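Local coordinates for DUF724 domain-containing protein 6-like (Raphanus sativus, PDB 5ZWX) that binds a histone H3 peptide carrying the H3K9me2 mark and, like its Arabidopsis relative, probably links that mark to DNA methylation in heterochromatin, at residues F13-S24 with V74-P82; D97-W107 with I132-H142. All coordinates share one frame; numbering follows the deposited sequence.

Contact 1 of 2, residues F13-S24 with V74-P82; sequences FLKPGAAVEISS and VGQLRPPAP
Glu-21 and Arg-78 illustrate how a buried ion pair can be built onto a short antiparallel ladder. Their backbones form a hydrogen-bonded pair, and both side chains leave the same face of the sheet. Arg-78 has CG lodged between its backbone N and carbonyl carbon (chi1 69°), and from there the extended chain lays the edge of the guanidinium against the acid. Its NE lies 3.0 Å and its NH2 2.9 Å from one oxygen, OE1 of Glu-21; both nitrogens come from the same face of the carboxylate, the two groups being turned 38° apart. The other oxygen, OE2, takes the backbone N of Ala-81 from above its plane at 2.9 Å, and also pairs with Arg-140. With an alanine here in place of Glu-21, Arg-78 and Arg-140 would probably lose the carboxylate they share, and the Ala-81 N-H its acceptor. Arg-78 keeps further ties, through NH1 to the carbonyl of Arg-143 and by cation-pi contact with Trp-33.

At the far end of the ladder Ser-23 and Gln-76 exchange bonds. Gln-76 O accepts both N and OG of Ser-23, while Gln-76 NE2 returns a bond of 2.8 Å to Ser-23 O, in the carbonyl plane and on a lone pair. The opposite face is apolar: Leu-77 CD1 meets Leu-14 CD1 at 3.6 Å with the side chains crossed, whereas Leu-77 lies alongside Ile-22, CD2 against CG1 at 3.8 Å. Beyond them Pro-79 CG sits over the Phe-13 ring, 3.7 Å from its centroid, a CH-pi contact.

A 3-10 turn at 74-76 leading into a last short strand that pairs with the first is characteristic of SH3-like barrels, here that of the Agenet domain.

Contact 2 of 2, residues D97-W107 with I132-H142; sequences DDVDAFYSDGW and IRFRRDELRFH
Arg-140 runs across the indole of Trp-107 for its whole length, a worked case of an arginine laid flat on an aromatic ring with an acid at its edge. Its CB starts at the rim, 4.0 Å from Trp-107 CZ3. CG, set between the backbone N and carbonyl carbon (chi1 66°), turns the extended chain over the ring, where CG lies above CE3 and CZ3. CD then stands over the six-membered ring, 3.7 Å from its centroid, and makes a CH-pi contact. NE gives its hydrogen to Asp-100 OD2 at 2.8 Å, using the anti lone pair of that oxygen. CZ stands over the five-membered ring in a cation-pi contact, 3.8 Å from its centroid; the guanidinium lies flat on the indole, the planes 6° apart. At the tip NH2 adds a weak bond to OD2, while NH1, beside Trp-107 CD1 and NE1, reaches on to Glu-21. Phe-102 CD1 covers the other face of the indole.

Asp-100 and Arg-140 form an antiparallel hydrogen-bonded pair of strands 98-103 and 139-141, both side chains on one face. Asp-100 is fixed through its second oxygen as well: OD1 receives His-142 ND1 at 2.6 Å on the syn lone pair, the imidazole standing 81° to the carboxylate. His-142 NE2 bonds to Glu-144.

On the apolar other face, Ala-101 CB points into the Phe-134 ring, 3.6 Å from its centroid, and also touches Leu-139 CD2. Tyr-103 CD2 lies at the edge of Phe-134, and Tyr-103 CE2 meets Ile-132 CD1 at 3.9 Å.

Tyr-103 and Ile-132 both pack on a modified side chain of the bound peptide, presumably the dimethylated lysine, so this end borders the histone site. An aromatic ring there recalls Royal-family aromatic cages, consistent with a second Agenet domain in this AGD12 cassette.

How the contacts relate
From the N terminus, the chain first closes a long loop at contact 1, where 13-24 meets 74-82; between them run the strands 32-40, 51-55 and 67-72. It then passes through helix 86-90 and closes a second loop at contact 2, joining 97-107 to 132-142. The loops follow in series, neither nesting nor crossing, and the contact centres are about 19 Å apart on opposite sides of the chain's centre. Strand 106-116 pairs with 32-40 and so carries one sheet through both regions. A direct tie is the salt bridge from Glu-21 OE2 to Arg-140 NH1, 2.9 Å, and Trp-145, farther along strand 139-146, packs on Pro-79.

Contact 1 of 2, residues F13-S24 with V74-P82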
# COMPACT_ATOMS: atom_id res chain seq x y z
N PHE A 13 1.52 0.24 -16.69
CA PHE A 13 0.31 0.21 -15.86
C PHE A 13 -0.17 1.62 -15.50
O PHE A 13 -1.31 1.80 -15.09
CB PHE A 13 0.53 -0.59 -14.58
CG PHE A 13 1.33 0.13 -13.52
CD1 PHE A 13 2.71 0.03 -13.49
CD2 PHE A 13 0.69 0.90 -12.55
CE1 PHE A 13 3.46 0.69 -12.51
CE2 PHE A 13 1.42 1.56 -11.57
CZ PHE A 13 2.81 1.46 -11.56
N LEU A 14 0.70 2.61 -15.66
CA LEU A 14 0.38 3.94 -15.19
C LEU A 14 -0.39 4.72 -16.25
O LEU A 14 0.21 5.23 -17.21
CB LEU A 14 1.65 4.69 -14.79
CG LEU A 14 1.78 5.49 -13.50
CD1 LEU A 14 1.00 4.87 -12.33
CD2 LEU A 14 3.27 5.68 -13.13
N LYS A 15 -1.70 4.79 -16.10
CA LYS A 15 -2.52 5.61 -16.99
C LYS A 15 -3.67 6.20 -16.19
O LYS A 15 -4.04 5.66 -15.14
CB LYS A 15 -3.03 4.79 -18.18
CG LYS A 15 -3.94 3.63 -17.78
CD LYS A 15 -4.32 2.76 -18.97
CE LYS A 15 -3.12 1.98 -19.49
NZ LYS A 15 -3.52 1.01 -20.54
N PRO A 16 -4.24 7.33 -16.67
CA PRO A 16 -5.41 7.87 -15.98
C PRO A 16 -6.45 6.78 -15.76
O PRO A 16 -6.71 6.00 -16.67
CB PRO A 16 -5.94 8.94 -16.93
CG PRO A 16 -4.74 9.35 -17.74
CD PRO A 16 -3.89 8.12 -17.87
N GLY A 17 -7.01 6.71 -14.55
CA GLY A 17 -8.04 5.74 -14.26
C GLY A 17 -7.50 4.48 -13.60
O GLY A 17 -8.24 3.76 -12.95
N ALA A 18 -6.21 4.22 -13.78
CA ALA A 18 -5.59 3.02 -13.23
C ALA A 18 -5.64 2.98 -11.71
O ALA A 18 -5.31 3.95 -11.05
CB ALA A 18 -4.16 2.90 -13.68
N ALA A 19 -6.00 1.82 -11.18
CA ALA A 19 -5.91 1.58 -9.74
C ALA A 19 -4.44 1.39 -9.40
O ALA A 19 -3.71 0.79 -10.18
CB ALA A 19 -6.72 0.36 -9.34
N VAL A 20 -4.01 1.90 -8.25
CA VAL A 20 -2.61 1.81 -7.85
C VAL A 20 -2.53 1.69 -6.32
O VAL A 20 -3.50 1.92 -5.63
CB VAL A 20 -1.80 3.07 -8.28
CG1 VAL A 20 -1.62 3.13 -9.79
CG2 VAL A 20 -2.49 4.34 -7.78
N GLU A 21 -1.34 1.32 -5.84
CA GLU A 21 -0.99 1.47 -4.44
C GLU A 21 0.03 2.60 -4.35
O GLU A 21 0.89 2.77 -5.23
CB GLU A 21 -0.45 0.16 -3.87
CG GLU A 21 -1.45 -0.99 -4.07
CD GLU A 21 -1.12 -2.26 -3.29
OE1 GLU A 21 -0.01 -2.36 -2.73
OE2 GLU A 21 -1.97 -3.17 -3.28
N ILE A 22 -0.09 3.38 -3.28
CA ILE A 22 0.63 4.64 -3.16
C ILE A 22 1.49 4.58 -1.93
O ILE A 22 0.97 4.30 -0.79
CB ILE A 22 -0.34 5.83 -3.04
CG1 ILE A 22 -1.35 5.80 -4.18
CG2 ILE A 22 0.45 7.15 -2.87
CD1 ILE A 22 -2.61 6.59 -3.95
N SER A 23 2.79 4.83 -2.10
CA SER A 23 3.66 4.92 -0.93
C SER A 23 4.04 6.39 -0.71
O SER A 23 3.96 7.19 -1.62
CB SER A 23 4.91 4.05 -1.09
OG SER A 23 5.55 4.33 -2.32
N SER A 24 4.39 6.75 0.51
CA SER A 24 4.72 8.13 0.84
C SER A 24 6.16 8.24 1.26
O SER A 24 6.78 7.25 1.70
CB SER A 24 3.80 8.67 1.93
OG SER A 24 4.29 9.88 2.47
N VAL A 74 6.46 9.22 -9.87
CA VAL A 74 6.19 7.90 -10.41
C VAL A 74 6.68 6.76 -9.48
O VAL A 74 5.96 5.78 -9.26
CB VAL A 74 6.85 7.77 -11.81
CG1 VAL A 74 6.82 6.32 -12.27
CG2 VAL A 74 6.10 8.67 -12.78
N GLY A 75 7.87 6.91 -8.91
CA GLY A 75 8.44 5.88 -8.06
C GLY A 75 7.68 5.63 -6.75
O GLY A 75 8.00 4.68 -6.03
N GLN A 76 6.66 6.44 -6.48
CA GLN A 76 5.81 6.22 -5.29
C GLN A 76 4.66 5.25 -5.58
O GLN A 76 3.95 4.83 -4.68
CB GLN A 76 5.24 7.53 -4.79
CG GLN A 76 6.26 8.42 -4.16
CD GLN A 76 5.65 9.72 -3.67
OE1 GLN A 76 5.86 10.76 -4.27
NE2 GLN A 76 4.87 9.66 -2.59
N LEU A 77 4.49 4.87 -6.85
CA LEU A 77 3.31 4.11 -7.25
C LEU A 77 3.66 2.69 -7.67
O LEU A 77 4.74 2.46 -8.22
CB LEU A 77 2.59 4.80 -8.42
CG LEU A 77 2.16 6.24 -8.13
CD1 LEU A 77 1.44 6.88 -9.32
CD2 LEU A 77 1.27 6.26 -6.87
N ARG A 78 2.75 1.75 -7.41
CA ARG A 78 2.86 0.41 -7.98
C ARG A 78 1.47 -0.10 -8.29
O ARG A 78 0.50 0.51 -7.88
CB ARG A 78 3.62 -0.52 -7.05
CG ARG A 78 2.81 -0.86 -5.75
CD ARG A 78 3.66 -1.66 -4.77
NE ARG A 78 2.78 -2.37 -3.81
CZ ARG A 78 3.20 -3.33 -2.99
NH1 ARG A 78 4.48 -3.69 -2.98
NH2 ARG A 78 2.34 -3.94 -2.18
N PRO A 79 1.36 -1.20 -9.07
CA PRO A 79 0.00 -1.64 -9.36
C PRO A 79 -0.60 -2.26 -8.09
O PRO A 79 0.17 -2.55 -7.18
CB PRO A 79 0.18 -2.70 -10.49
CG PRO A 79 1.58 -2.55 -10.95
CD PRO A 79 2.35 -2.04 -9.76
N PRO A 80 -1.92 -2.47 -8.06
CA PRO A 80 -2.54 -3.27 -6.98
C PRO A 80 -1.82 -4.60 -6.80
O PRO A 80 -1.46 -5.25 -7.77
CB PRO A 80 -3.96 -3.51 -7.49
CG PRO A 80 -4.20 -2.42 -8.46
CD PRO A 80 -2.90 -2.17 -9.12
N ALA A 81 -1.60 -4.99 -5.56
CA ALA A 81 -0.97 -6.25 -5.26
C ALA A 81 -1.73 -7.39 -5.95
O ALA A 81 -2.95 -7.32 -6.12
CB ALA A 81 -0.93 -6.47 -3.72
N PRO A 82 -1.02 -8.44 -6.35
CA PRO A 82 -1.65 -9.56 -7.06
C PRO A 82 -2.79 -10.17 -6.26
O PRO A 82 -2.70 -10.22 -5.02
CB PRO A 82 -0.50 -10.54 -7.24
CG PRO A 82 0.72 -9.68 -7.22
CD PRO A 82 0.43 -8.64 -6.19

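Contact 2 of 2, residues D97-W107 with I132-H142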
# COMPACT_ATOMS: atom_id res chain seq x y z
N ASP A 97 7.23 -14.57 8.64
CA ASP A 97 6.66 -14.17 7.35
C ASP A 97 6.61 -12.64 7.25
O ASP A 97 6.31 -11.96 8.22
CB ASP A 97 5.24 -14.73 7.15
CG ASP A 97 5.23 -16.20 6.68
OD1 ASP A 97 6.29 -16.76 6.30
OD2 ASP A 97 4.12 -16.79 6.67
N ASP A 98 6.92 -12.11 6.07
CA ASP A 98 6.73 -10.69 5.80
C ASP A 98 5.31 -10.47 5.34
O ASP A 98 4.87 -11.10 4.38
CB ASP A 98 7.71 -10.19 4.73
CG ASP A 98 9.10 -9.97 5.29
OD1 ASP A 98 9.24 -9.92 6.53
OD2 ASP A 98 10.05 -9.85 4.49
N VAL A 99 4.58 -9.62 6.05
CA VAL A 99 3.17 -9.40 5.77
C VAL A 99 2.88 -7.91 5.70
O VAL A 99 3.70 -7.10 6.14
CB VAL A 99 2.25 -10.04 6.85
CG1 VAL A 99 2.37 -11.59 6.81
CG2 VAL A 99 2.58 -9.48 8.25
N ASP A 100 1.75 -7.54 5.11
CA ASP A 100 1.19 -6.21 5.36
C ASP A 100 -0.06 -6.40 6.18
O ASP A 100 -0.84 -7.33 5.93
CB ASP A 100 0.83 -5.46 4.08
CG ASP A 100 1.95 -5.42 3.07
OD1 ASP A 100 3.14 -5.41 3.47
OD2 ASP A 100 1.62 -5.40 1.86
N ALA A 101 -0.27 -5.52 7.16
CA ALA A 101 -1.46 -5.51 8.00
C ALA A 101 -2.36 -4.33 7.65
O ALA A 101 -1.88 -3.20 7.46
CB ALA A 101 -1.07 -5.45 9.48
N PHE A 102 -3.66 -4.58 7.53
CA PHE A 102 -4.58 -3.48 7.27
C PHE A 102 -4.87 -2.68 8.53
O PHE A 102 -5.45 -3.21 9.50
CB PHE A 102 -5.88 -3.98 6.68
CG PHE A 102 -6.64 -2.93 5.93
CD1 PHE A 102 -6.12 -2.40 4.74
CD2 PHE A 102 -7.86 -2.47 6.40
CE1 PHE A 102 -6.83 -1.42 4.04
CE2 PHE A 102 -8.57 -1.50 5.70
CZ PHE A 102 -8.05 -0.98 4.52
N TYR A 103 -4.50 -1.41 8.52
CA TYR A 103 -4.52 -0.63 9.79
C TYR A 103 -4.68 0.83 9.39
O TYR A 103 -4.06 1.25 8.37
CB TYR A 103 -3.22 -0.86 10.53
CG TYR A 103 -3.12 -0.27 11.91
CD1 TYR A 103 -2.63 1.02 12.10
CD2 TYR A 103 -3.45 -1.04 13.02
CE1 TYR A 103 -2.55 1.56 13.41
CE2 TYR A 103 -3.37 -0.54 14.29
CZ TYR A 103 -2.91 0.76 14.48
OH TYR A 103 -2.81 1.20 15.76
N SER A 104 -5.54 1.59 10.07
CA SER A 104 -5.83 2.97 9.64
C SER A 104 -6.10 3.08 8.13
O SER A 104 -5.63 4.04 7.47
CB SER A 104 -4.68 3.90 10.01
OG SER A 104 -4.47 3.96 11.41
N ASP A 105 -6.79 2.06 7.59
CA ASP A 105 -7.34 2.05 6.25
C ASP A 105 -6.26 2.01 5.16
O ASP A 105 -6.56 2.29 3.98
CB ASP A 105 -8.29 3.24 6.03
CG ASP A 105 -9.51 3.17 6.98
OD1 ASP A 105 -10.35 2.27 6.82
OD2 ASP A 105 -9.60 4.03 7.86
N GLY A 106 -5.04 1.62 5.54
CA GLY A 106 -4.03 1.26 4.52
C GLY A 106 -3.27 0.01 4.94
O GLY A 106 -3.56 -0.59 6.01
N TRP A 107 -2.34 -0.42 4.10
CA TRP A 107 -1.53 -1.61 4.36
C TRP A 107 -0.14 -1.26 4.87
O TRP A 107 0.58 -0.49 4.24
CB TRP A 107 -1.40 -2.46 3.07
CG TRP A 107 -2.71 -3.08 2.64
CD1 TRP A 107 -3.57 -2.60 1.70
CD2 TRP A 107 -3.29 -4.29 3.13
NE1 TRP A 107 -4.65 -3.45 1.56
CE2 TRP A 107 -4.50 -4.49 2.43
CE3 TRP A 107 -2.91 -5.23 4.11
CZ2 TRP A 107 -5.34 -5.59 2.67
CZ3 TRP A 107 -3.73 -6.32 4.33
CH2 TRP A 107 -4.93 -6.49 3.62
N ILE A 132 1.77 -5.41 17.27
CA ILE A 132 0.31 -5.34 17.20
C ILE A 132 -0.30 -6.67 16.78
O ILE A 132 0.18 -7.29 15.84
CB ILE A 132 -0.14 -4.26 16.21
CG1 ILE A 132 0.58 -2.91 16.49
CG2 ILE A 132 -1.65 -4.07 16.28
CD1 ILE A 132 0.16 -1.77 15.55
N ARG A 133 -1.37 -7.10 17.46
CA ARG A 133 -2.07 -8.35 17.11
C ARG A 133 -3.11 -8.14 16.04
O ARG A 133 -3.81 -7.12 16.08
CB ARG A 133 -2.77 -8.94 18.33
CG ARG A 133 -1.84 -9.47 19.37
CD ARG A 133 -2.63 -10.25 20.42
NE ARG A 133 -1.72 -10.86 21.36
CZ ARG A 133 -2.09 -11.59 22.40
NH1 ARG A 133 -3.38 -11.79 22.65
NH2 ARG A 133 -1.17 -12.09 23.20
N PHE A 134 -3.26 -9.14 15.15
CA PHE A 134 -4.20 -9.08 14.05
C PHE A 134 -4.86 -10.44 13.82
O PHE A 134 -4.30 -11.47 14.20
CB PHE A 134 -3.49 -8.67 12.70
CG PHE A 134 -2.94 -7.28 12.72
CD1 PHE A 134 -1.62 -7.05 13.06
CD2 PHE A 134 -3.74 -6.20 12.39
CE1 PHE A 134 -1.11 -5.74 13.10
CE2 PHE A 134 -3.22 -4.88 12.43
CZ PHE A 134 -1.91 -4.67 12.79
N ARG A 135 -6.03 -10.43 13.19
CA ARG A 135 -6.61 -11.68 12.69
C ARG A 135 -5.97 -11.96 11.35
O ARG A 135 -5.48 -11.05 10.70
CB ARG A 135 -8.13 -11.57 12.54
CG ARG A 135 -8.87 -11.19 13.85
CD ARG A 135 -10.36 -10.98 13.57
NE ARG A 135 -10.58 -10.03 12.48
CZ ARG A 135 -10.61 -8.71 12.65
NH1 ARG A 135 -10.41 -8.21 13.86
NH2 ARG A 135 -10.84 -7.89 11.64
N ARG A 136 -5.97 -13.23 10.94
CA ARG A 136 -5.49 -13.62 9.60
C ARG A 136 -6.13 -12.78 8.50
O ARG A 136 -5.46 -12.36 7.56
CB ARG A 136 -5.79 -15.11 9.35
CG ARG A 136 -5.52 -15.58 7.89
CD ARG A 136 -4.03 -15.51 7.55
NE ARG A 136 -3.74 -15.86 6.17
CZ ARG A 136 -3.73 -14.98 5.17
NH1 ARG A 136 -4.00 -13.71 5.42
NH2 ARG A 136 -3.45 -15.36 3.94
N ASP A 137 -7.44 -12.54 8.58
CA ASP A 137 -8.09 -11.80 7.48
C ASP A 137 -7.71 -10.31 7.42
O ASP A 137 -8.16 -9.59 6.53
CB ASP A 137 -9.62 -11.95 7.58
CG ASP A 137 -10.15 -11.60 8.95
OD1 ASP A 137 -10.84 -12.44 9.57
OD2 ASP A 137 -9.88 -10.48 9.42
N GLU A 138 -6.88 -9.84 8.36
CA GLU A 138 -6.34 -8.47 8.31
C GLU A 138 -4.95 -8.40 7.69
O GLU A 138 -4.34 -7.32 7.62
CB GLU A 138 -6.30 -7.87 9.73
CG GLU A 138 -7.66 -7.74 10.36
CD GLU A 138 -7.56 -7.18 11.80
OE1 GLU A 138 -7.23 -7.95 12.72
OE2 GLU A 138 -7.83 -5.96 11.97
N LEU A 139 -4.42 -9.55 7.27
CA LEU A 139 -3.05 -9.59 6.75
C LEU A 139 -3.02 -10.04 5.30
O LEU A 139 -3.91 -10.76 4.85
CB LEU A 139 -2.19 -10.55 7.56
CG LEU A 139 -2.16 -10.36 9.08
CD1 LEU A 139 -1.30 -11.47 9.60
CD2 LEU A 139 -1.56 -8.99 9.41
N ARG A 140 -1.99 -9.60 4.57
CA ARG A 140 -1.69 -10.18 3.26
C ARG A 140 -0.19 -10.50 3.18
O ARG A 140 0.62 -9.86 3.81
CB ARG A 140 -2.11 -9.23 2.14
CG ARG A 140 -1.31 -7.94 2.09
CD ARG A 140 -1.82 -6.95 0.97
NE ARG A 140 -0.96 -5.76 0.83
CZ ARG A 140 -1.12 -4.81 -0.10
NH1 ARG A 140 -2.14 -4.86 -0.97
NH2 ARG A 140 -0.27 -3.78 -0.16
N PHE A 141 0.21 -11.47 2.38
CA PHE A 141 1.63 -11.74 2.25
C PHE A 141 2.22 -10.58 1.49
O PHE A 141 1.59 -10.09 0.56
CB PHE A 141 1.89 -13.09 1.54
CG PHE A 141 1.55 -14.25 2.40
CD1 PHE A 141 2.39 -14.60 3.44
CD2 PHE A 141 0.39 -14.98 2.20
CE1 PHE A 141 2.09 -15.68 4.27
CE2 PHE A 141 0.08 -16.06 3.01
CZ PHE A 141 0.93 -16.41 4.05
N HIS A 142 3.37 -10.11 1.96
CA HIS A 142 4.01 -8.95 1.36
C HIS A 142 4.62 -9.30 0.01
O HIS A 142 5.19 -10.38 -0.14
CB HIS A 142 5.12 -8.41 2.27
CG HIS A 142 5.74 -7.15 1.76
ND1 HIS A 142 5.14 -5.92 1.88
CD2 HIS A 142 6.87 -6.94 1.04
CE1 HIS A 142 5.89 -5.00 1.31
NE2 HIS A 142 6.95 -5.60 0.78
O HOH W 1 -8.09 -4.53 9.63
O HOH W 2 -6.61 -3.06 11.93